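Side-chain contact in thermosome subunit (PDB 3AQ1), which probably uses ATP binding and hydrolysis to help unfolded proteins fold, as a group II chaperonin crystallised here as an open-state monomer: residues L58-E63 with V388-E393. Sequence-based numbering, arbitrary orientation.
Sequences LSKAEE and VSKFAE
The ammonium nitrogen of Lys-390 lies between two carboxylates, one from each helix, and is gripped firmly by neither. Across the contact, NZ of Lys-390 makes a salt bridge to OE1 of Glu-63 at 3.4 Å, with only a weak hydrogen bond within it; along its own helix, the same NZ has a long pairing at 3.8 Å with OE1 of Glu-393. A bend at CB-CG (chi2 -70°) turns the lysine chain toward Glu-63, whose own chain runs extended beyond CG and meets it nearly at a right angle.

Alongside this three-residue network, Lys-60 reaches over the neighbouring helix with its methylenes. Its CD packs 3.4 Å from CD of Lys-390, the two chains crossing steeply, and also rests against the backbone O of Lys-390. Farther out, CE lies against Glu-393, 3.6 Å from its CB and close to OE1. The last torsion (chi4 48°) then bends the chain, leaving NZ 4.4 Å from OE1 of Glu-393, beyond salt-bridge range; the ammonium pairs instead with Glu-56, one turn back on helix 45-65.

Helices 45-65 and 383-394 run roughly antiparallel here, their local axes 9.9 Å apart at an angle of 147°. Ala-61 and Phe-391 point away from this seam into the helical bundle of the equatorial domain, where both meet helices 71-92 and 449-467. The contact thus illustrates how lysines can join helices at a protein surface: aliphatic stems pack together while carboxylates on both helices probably offset the two positive charges, a linkage part apolar and part electrostatic, with little directional hydrogen bonding.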
loop_
_atom_site.group_PDB
_atom_site.type_symbol
_atom_site.label_atom_id
_atom_site.label_comp_id
_atom_site.label_asym_id
_atom_site.label_seq_id
_atom_site.Cartn_x
_atom_site.Cartn_y
_atom_site.Cartn_z
ATOM N N LEU A 58 17.412 2.343 -25.834
ATOM C CA LEU A 58 17.328 1.757 -27.173
ATOM C C LEU A 58 18.058 2.580 -28.190
ATOM O O LEU A 58 18.953 2.086 -28.861
ATOM C CB LEU A 58 15.894 1.609 -27.641
ATOM C CG LEU A 58 15.376 0.187 -27.506
ATOM C CD1 LEU A 58 13.908 0.142 -27.908
ATOM C CD2 LEU A 58 16.219 -0.763 -28.336
ATOM N N SER A 59 17.659 3.838 -28.313
ATOM C CA SER A 59 18.223 4.698 -29.332
ATOM C C SER A 59 19.734 4.787 -29.156
ATOM O O SER A 59 20.483 4.748 -30.135
ATOM C CB SER A 59 17.551 6.081 -29.325
ATOM O OG SER A 59 18.371 7.065 -28.718
ATOM N N LYS A 60 20.189 4.870 -27.914
ATOM C CA LYS A 60 21.624 4.878 -27.673
ATOM C C LYS A 60 22.264 3.546 -28.067
ATOM O O LYS A 60 23.416 3.507 -28.479
ATOM C CB LYS A 60 21.969 5.273 -26.230
ATOM C CG LYS A 60 21.849 6.780 -25.974
ATOM C CD LYS A 60 22.613 7.211 -24.735
ATOM C CE LYS A 60 22.554 8.714 -24.543
ATOM N NZ LYS A 60 21.156 9.190 -24.689
ATOM N N ALA A 61 21.521 2.456 -27.957
ATOM C CA ALA A 61 22.052 1.173 -28.403
ATOM C C ALA A 61 22.132 1.118 -29.934
ATOM O O ALA A 61 23.074 0.564 -30.501
ATOM C CB ALA A 61 21.219 0.015 -27.858
ATOM N N GLU A 62 21.141 1.693 -30.602
ATOM C CA GLU A 62 21.122 1.676 -32.055
ATOM C C GLU A 62 22.251 2.554 -32.587
ATOM O O GLU A 62 22.861 2.238 -33.603
ATOM C CB GLU A 62 19.728 2.031 -32.612
ATOM C CG GLU A 62 18.800 0.777 -32.699
ATOM C CD GLU A 62 17.297 1.074 -32.780
ATOM O OE1 GLU A 62 16.911 2.262 -32.799
ATOM O OE2 GLU A 62 16.496 0.109 -32.823
ATOM N N GLU A 63 22.561 3.628 -31.870
ATOM C CA GLU A 63 23.770 4.392 -32.151
ATOM C C GLU A 63 25.017 3.511 -32.027
ATOM O O GLU A 63 25.770 3.362 -32.991
ATOM C CB GLU A 63 23.896 5.594 -31.212
ATOM C CG GLU A 63 22.839 6.672 -31.404
ATOM C CD GLU A 63 23.044 7.852 -30.464
ATOM O OE1 GLU A 63 23.782 7.702 -29.454
ATOM O OE2 GLU A 63 22.468 8.929 -30.744
ATOM N N VAL A 388 27.981 1.057 -20.735
ATOM C CA VAL A 388 27.627 1.537 -19.406
ATOM C C VAL A 388 27.625 3.063 -19.357
ATOM O O VAL A 388 26.779 3.685 -18.717
ATOM C CB VAL A 388 28.575 0.971 -18.347
ATOM C CG1 VAL A 388 28.405 1.712 -17.046
ATOM C CG2 VAL A 388 28.296 -0.502 -18.163
ATOM N N SER A 389 28.577 3.659 -20.056
ATOM C CA SER A 389 28.642 5.101 -20.170
ATOM C C SER A 389 27.347 5.632 -20.790
ATOM O O SER A 389 26.789 6.630 -20.333
ATOM C CB SER A 389 29.860 5.502 -21.010
ATOM O OG SER A 389 30.050 6.902 -20.995
ATOM N N LYS A 390 26.866 4.956 -21.828
ATOM C CA LYS A 390 25.652 5.388 -22.508
ATOM C C LYS A 390 24.427 5.190 -21.623
ATOM O O LYS A 390 23.467 5.953 -21.706
ATOM C CB LYS A 390 25.485 4.672 -23.849
ATOM C CG LYS A 390 26.364 5.234 -24.971
ATOM C CD LYS A 390 25.892 6.620 -25.409
ATOM C CE LYS A 390 26.724 7.180 -26.562
ATOM N NZ LYS A 390 26.103 8.415 -27.139
ATOM N N PHE A 391 24.463 4.174 -20.764
ATOM C CA PHE A 391 23.380 3.963 -19.813
ATOM C C PHE A 391 23.326 5.183 -18.905
ATOM O O PHE A 391 22.305 5.874 -18.829
ATOM C CB PHE A 391 23.605 2.685 -18.999
ATOM C CG PHE A 391 22.381 2.198 -18.249
ATOM C CD1 PHE A 391 22.014 2.760 -17.051
ATOM C CD2 PHE A 391 21.632 1.147 -18.726
ATOM C CE1 PHE A 391 20.904 2.295 -16.352
ATOM C CE2 PHE A 391 20.521 0.683 -18.029
ATOM C CZ PHE A 391 20.163 1.256 -16.843
ATOM N N ALA A 392 24.442 5.461 -18.238
ATOM C CA ALA A 392 24.521 6.604 -17.336
ATOM C C ALA A 392 24.055 7.905 -18.005
ATOM O O ALA A 392 23.583 8.813 -17.337
ATOM C CB ALA A 392 25.931 6.748 -16.783
ATOM N N GLU A 393 24.169 7.982 -19.326
ATOM C CA GLU A 393 23.745 9.171 -20.067
ATOM C C GLU A 393 22.238 9.211 -20.249
ATOM O O GLU A 393 21.634 10.283 -20.286
ATOM C CB GLU A 393 24.381 9.206 -21.457
ATOM C CG GLU A 393 25.868 9.514 -21.524
ATOM C CD GLU A 393 26.282 9.857 -22.943
ATOM O OE1 GLU A 393 25.367 9.990 -23.789
ATOM O OE2 GLU A 393 27.495 9.996 -23.213
#